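Local coordinates for E3 ubiquitin-protein ligase RNF31 (Mus musculus, PDB 5Y3T), which probably builds linear ubiquitin chains as an RBR E3 ubiquitin ligase, here represented by its UBA domain pair, which binds a partner protein, at residues L105-S116 and A130-R138. Sequence-based numbering, arbitrary orientation.
Sequences LQSLGFGPKEGS and ALTELQRQR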
loop_
_atom_site.group_PDB
_atom_site.type_symbol
_atom_site.label_atom_id
_atom_site.label_comp_id
_atom_site.label_asym_id
_atom_site.label_seq_id
_atom_site.Cartn_x
_atom_site.Cartn_y
_atom_site.Cartn_z
ATOM N N LEU B 105 -5.415 9.621 -11.051
ATOM C CA LEU B 105 -6.149 9.456 -12.287
ATOM C C LEU B 105 -6.180 10.759 -13.078
ATOM O O LEU B 105 -6.112 10.732 -14.302
ATOM C CB LEU B 105 -7.536 8.894 -12.035
ATOM C CG LEU B 105 -7.474 7.412 -11.639
ATOM C CD1 LEU B 105 -8.838 6.935 -11.196
ATOM C CD2 LEU B 105 -6.971 6.519 -12.766
ATOM N N GLN B 106 -6.238 11.880 -12.369
ATOM C CA GLN B 106 -6.168 13.213 -12.961
ATOM C C GLN B 106 -4.874 13.474 -13.715
ATOM O O GLN B 106 -4.884 13.997 -14.814
ATOM C CB GLN B 106 -6.283 14.247 -11.851
ATOM C CG GLN B 106 -6.080 15.691 -12.289
ATOM C CD GLN B 106 -7.282 16.517 -11.949
ATOM O OE1 GLN B 106 -7.321 17.180 -10.907
ATOM N NE2 GLN B 106 -8.316 16.418 -12.790
ATOM N N SER B 107 -3.766 13.120 -13.105
ATOM C CA SER B 107 -2.464 13.314 -13.716
ATOM C C SER B 107 -2.267 12.363 -14.911
ATOM O O SER B 107 -1.511 12.654 -15.821
ATOM C CB SER B 107 -1.346 13.156 -12.660
ATOM O OG SER B 107 -1.030 11.785 -12.425
ATOM N N LEU B 108 -2.973 11.242 -14.911
ATOM C CA LEU B 108 -2.934 10.281 -16.009
ATOM C C LEU B 108 -3.943 10.557 -17.113
ATOM O O LEU B 108 -4.154 9.675 -17.938
ATOM C CB LEU B 108 -3.145 8.854 -15.461
ATOM C CG LEU B 108 -1.874 8.093 -15.068
ATOM C CD1 LEU B 108 -0.801 8.963 -14.401
ATOM C CD2 LEU B 108 -2.255 6.902 -14.200
ATOM N N GLY B 109 -4.547 11.752 -17.144
ATOM C CA GLY B 109 -5.617 12.070 -18.105
ATOM C C GLY B 109 -7.083 12.104 -17.618
ATOM O O GLY B 109 -7.926 12.691 -18.262
ATOM N N PHE B 110 -7.408 11.502 -16.488
ATOM C CA PHE B 110 -8.811 11.244 -16.130
ATOM C C PHE B 110 -9.234 11.889 -14.834
ATOM O O PHE B 110 -9.043 11.321 -13.772
ATOM C CB PHE B 110 -9.001 9.743 -16.090
ATOM C CG PHE B 110 -8.695 9.131 -17.383
ATOM C CD1 PHE B 110 -9.620 9.229 -18.427
ATOM C CD2 PHE B 110 -7.461 8.577 -17.624
ATOM C CE1 PHE B 110 -9.333 8.699 -19.683
ATOM C CE2 PHE B 110 -7.165 8.037 -18.873
ATOM C CZ PHE B 110 -8.095 8.118 -19.909
ATOM N N GLY B 111 -9.804 13.090 -14.940
ATOM C CA GLY B 111 -10.332 13.842 -13.785
ATOM C C GLY B 111 -11.787 13.509 -13.478
ATOM O O GLY B 111 -12.384 12.680 -14.153
ATOM N N PRO B 112 -12.365 14.137 -12.447
ATOM C CA PRO B 112 -13.811 14.009 -12.131
ATOM C C PRO B 112 -14.731 14.160 -13.349
ATOM O O PRO B 112 -15.623 13.327 -13.600
ATOM C CB PRO B 112 -14.044 15.147 -11.133
ATOM C CG PRO B 112 -12.723 15.321 -10.448
ATOM C CD PRO B 112 -11.651 14.955 -11.441
ATOM N N LYS B 113 -14.475 15.179 -14.147
ATOM C CA LYS B 113 -15.323 15.413 -15.300
ATOM C C LYS B 113 -15.326 14.272 -16.344
ATOM O O LYS B 113 -16.335 14.122 -17.027
ATOM C CB LYS B 113 -15.037 16.795 -15.893
ATOM C CG LYS B 113 -15.208 17.906 -14.838
ATOM C CD LYS B 113 -15.989 19.128 -15.316
ATOM C CE LYS B 113 -16.411 20.010 -14.142
ATOM N NZ LYS B 113 -17.221 21.196 -14.558
ATOM N N GLU B 114 -14.274 13.436 -16.426
ATOM C CA GLU B 114 -14.233 12.283 -17.396
ATOM C C GLU B 114 -14.592 10.948 -16.740
ATOM O O GLU B 114 -14.377 9.867 -17.327
ATOM C CB GLU B 114 -12.849 12.135 -18.097
ATOM C CG GLU B 114 -12.302 13.390 -18.804
ATOM C CD GLU B 114 -11.848 14.491 -17.849
ATOM O OE1 GLU B 114 -11.191 14.165 -16.849
ATOM O OE2 GLU B 114 -12.152 15.689 -18.078
ATOM N N GLY B 115 -15.104 11.011 -15.511
ATOM C CA GLY B 115 -15.742 9.862 -14.873
ATOM C C GLY B 115 -14.923 9.109 -13.845
ATOM O O GLY B 115 -15.258 7.977 -13.533
ATOM N N SER B 116 -13.882 9.741 -13.301
ATOM C CA SER B 116 -13.001 9.084 -12.339
ATOM C C SER B 116 -13.722 8.673 -11.037
ATOM O O SER B 116 -13.545 7.539 -10.559
ATOM C CB SER B 116 -11.792 9.962 -12.040
ATOM O OG SER B 116 -12.151 11.145 -11.347
ATOM N N ALA B 130 -10.063 0.862 -12.536
ATOM C CA ALA B 130 -10.691 2.112 -13.040
ATOM C C ALA B 130 -9.990 2.649 -14.314
ATOM O O ALA B 130 -10.638 2.981 -15.297
ATOM C CB ALA B 130 -10.722 3.171 -11.953
ATOM N N LEU B 131 -8.662 2.701 -14.306
ATOM C CA LEU B 131 -7.871 3.153 -15.473
ATOM C C LEU B 131 -8.159 2.367 -16.766
ATOM O O LEU B 131 -8.326 2.960 -17.843
ATOM C CB LEU B 131 -6.393 3.006 -15.144
ATOM C CG LEU B 131 -5.401 3.658 -16.077
ATOM C CD1 LEU B 131 -5.617 5.158 -16.164
ATOM C CD2 LEU B 131 -4.022 3.326 -15.541
ATOM N N THR B 132 -8.205 1.037 -16.628
ATOM C CA THR B 132 -8.648 0.119 -17.677
ATOM C C THR B 132 -9.971 0.625 -18.245
ATOM O O THR B 132 -10.002 1.001 -19.415
ATOM C CB THR B 132 -8.783 -1.344 -17.180
ATOM O OG1 THR B 132 -7.529 -1.807 -16.678
ATOM C CG2 THR B 132 -9.181 -2.296 -18.309
ATOM N N GLU B 133 -11.010 0.724 -17.402
ATOM C CA GLU B 133 -12.381 1.058 -17.864
ATOM C C GLU B 133 -12.473 2.436 -18.555
ATOM O O GLU B 133 -13.069 2.572 -19.594
ATOM C CB GLU B 133 -13.416 0.948 -16.704
ATOM C CG GLU B 133 -14.842 0.550 -17.157
ATOM C CD GLU B 133 -15.949 0.939 -16.165
ATOM O OE1 GLU B 133 -16.749 0.054 -15.756
ATOM O OE2 GLU B 133 -16.031 2.132 -15.775
ATOM N N LEU B 134 -11.827 3.435 -17.979
ATOM C CA LEU B 134 -11.764 4.799 -18.518
ATOM C C LEU B 134 -11.088 4.955 -19.880
ATOM O O LEU B 134 -11.316 5.947 -20.578
ATOM C CB LEU B 134 -11.010 5.701 -17.519
ATOM C CG LEU B 134 -11.790 6.128 -16.266
ATOM C CD1 LEU B 134 -10.872 6.536 -15.124
ATOM C CD2 LEU B 134 -12.741 7.269 -16.592
ATOM N N GLN B 135 -10.222 4.022 -20.236
ATOM C CA GLN B 135 -9.518 4.079 -21.522
ATOM C C GLN B 135 -10.085 3.141 -22.575
ATOM O O GLN B 135 -9.601 3.129 -23.715
ATOM C CB GLN B 135 -8.054 3.767 -21.326
ATOM C CG GLN B 135 -7.313 4.855 -20.575
ATOM C CD GLN B 135 -5.867 4.484 -20.340
ATOM O OE1 GLN B 135 -4.957 5.240 -20.653
ATOM N NE2 GLN B 135 -5.652 3.300 -19.841
ATOM N N ARG B 136 -11.096 2.365 -22.213
ATOM C CA ARG B 136 -11.793 1.570 -23.195
ATOM C C ARG B 136 -12.166 2.379 -24.424
ATOM O O ARG B 136 -11.810 1.985 -25.542
ATOM C CB ARG B 136 -13.022 0.894 -22.606
ATOM C CG ARG B 136 -12.665 -0.362 -21.832
ATOM C CD ARG B 136 -13.741 -1.458 -21.858
ATOM N NE ARG B 136 -13.068 -2.694 -21.509
ATOM C CZ ARG B 136 -12.709 -3.040 -20.279
ATOM N NH1 ARG B 136 -13.029 -2.281 -19.202
ATOM N NH2 ARG B 136 -12.023 -4.165 -20.111
ATOM N N GLN B 137 -12.813 3.518 -24.238
ATOM C CA GLN B 137 -13.221 4.330 -25.413
ATOM C C GLN B 137 -12.058 4.745 -26.306
ATOM O O GLN B 137 -12.217 4.845 -27.514
ATOM C CB GLN B 137 -14.029 5.548 -25.005
ATOM C CG GLN B 137 -15.493 5.205 -24.738
ATOM C CD GLN B 137 -16.415 6.420 -24.769
ATOM O OE1 GLN B 137 -15.979 7.565 -24.585
ATOM N NE2 GLN B 137 -17.699 6.174 -25.000
ATOM N N ARG B 138 -10.885 4.966 -25.720
ATOM C CA ARG B 138 -9.735 5.327 -26.504
ATOM C C ARG B 138 -9.314 4.170 -27.429
ATOM O O ARG B 138 -8.851 4.451 -28.523
ATOM C CB ARG B 138 -8.570 5.752 -25.608
ATOM C CG ARG B 138 -8.667 7.181 -25.189
ATOM C CD ARG B 138 -7.693 7.581 -24.085
ATOM N NE ARG B 138 -7.963 8.978 -23.764
ATOM C CZ ARG B 138 -7.588 10.031 -24.510
ATOM N NH1 ARG B 138 -6.853 9.884 -25.633
ATOM N NH2 ARG B 138 -7.939 11.262 -24.118
#
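Phe110 reaches from the turn after helix 87-107 onto helix 127-145 and runs past Leu134 in the opposite direction. Its CB points toward the helix and meets Leu134 CD1 at 3.8 Å; with CG anti to the carbonyl carbon (chi1 -59°), the ring is laid against Leu134 CB. That CB lies over one face in a CH-pi contact, 4.1 Å from the Phe110 ring centroid and displaced toward the rim. Phe110 CG meets both CB and CD1 of Leu134, CD1 meets Leu134 CB (3.9 Å) and CD2, and CD2 touches Leu131 CD1. Farther out, CE1 approaches the carbonyl O of Leu134, while CE2 (3.6 Å) and CZ (3.4 Å) pack on Gln135 CG, ring and amide planes 85° apart; Arg138 NE lies just beyond CZ. The turn is a Schellman motif: Phe110 N bonds Leu105 O, Gly109 N bonds Gln106 O, and the positive phi of Gly109, at C-prime, calls for glycine. Leu108-Gly109-Phe110 matches the Gly-Phe loop between the first two helices of UBA three-helix bundles. An alanine at Phe110 is likely to open a gap beside Leu134 and Leu131 and leave Gln135 CG without its aromatic neighbour. Leu105 extends the apolar seam, its CD2 3.9 Å from Leu131 CD1, and also packs on Leu120 of helix 116-122. Leu134 CD2 is directed instead to the Glu114 carbonyl O. Gln135 OE1 accepts a hydrogen bond from the backbone of another protein's chain, which also packs on Leu108.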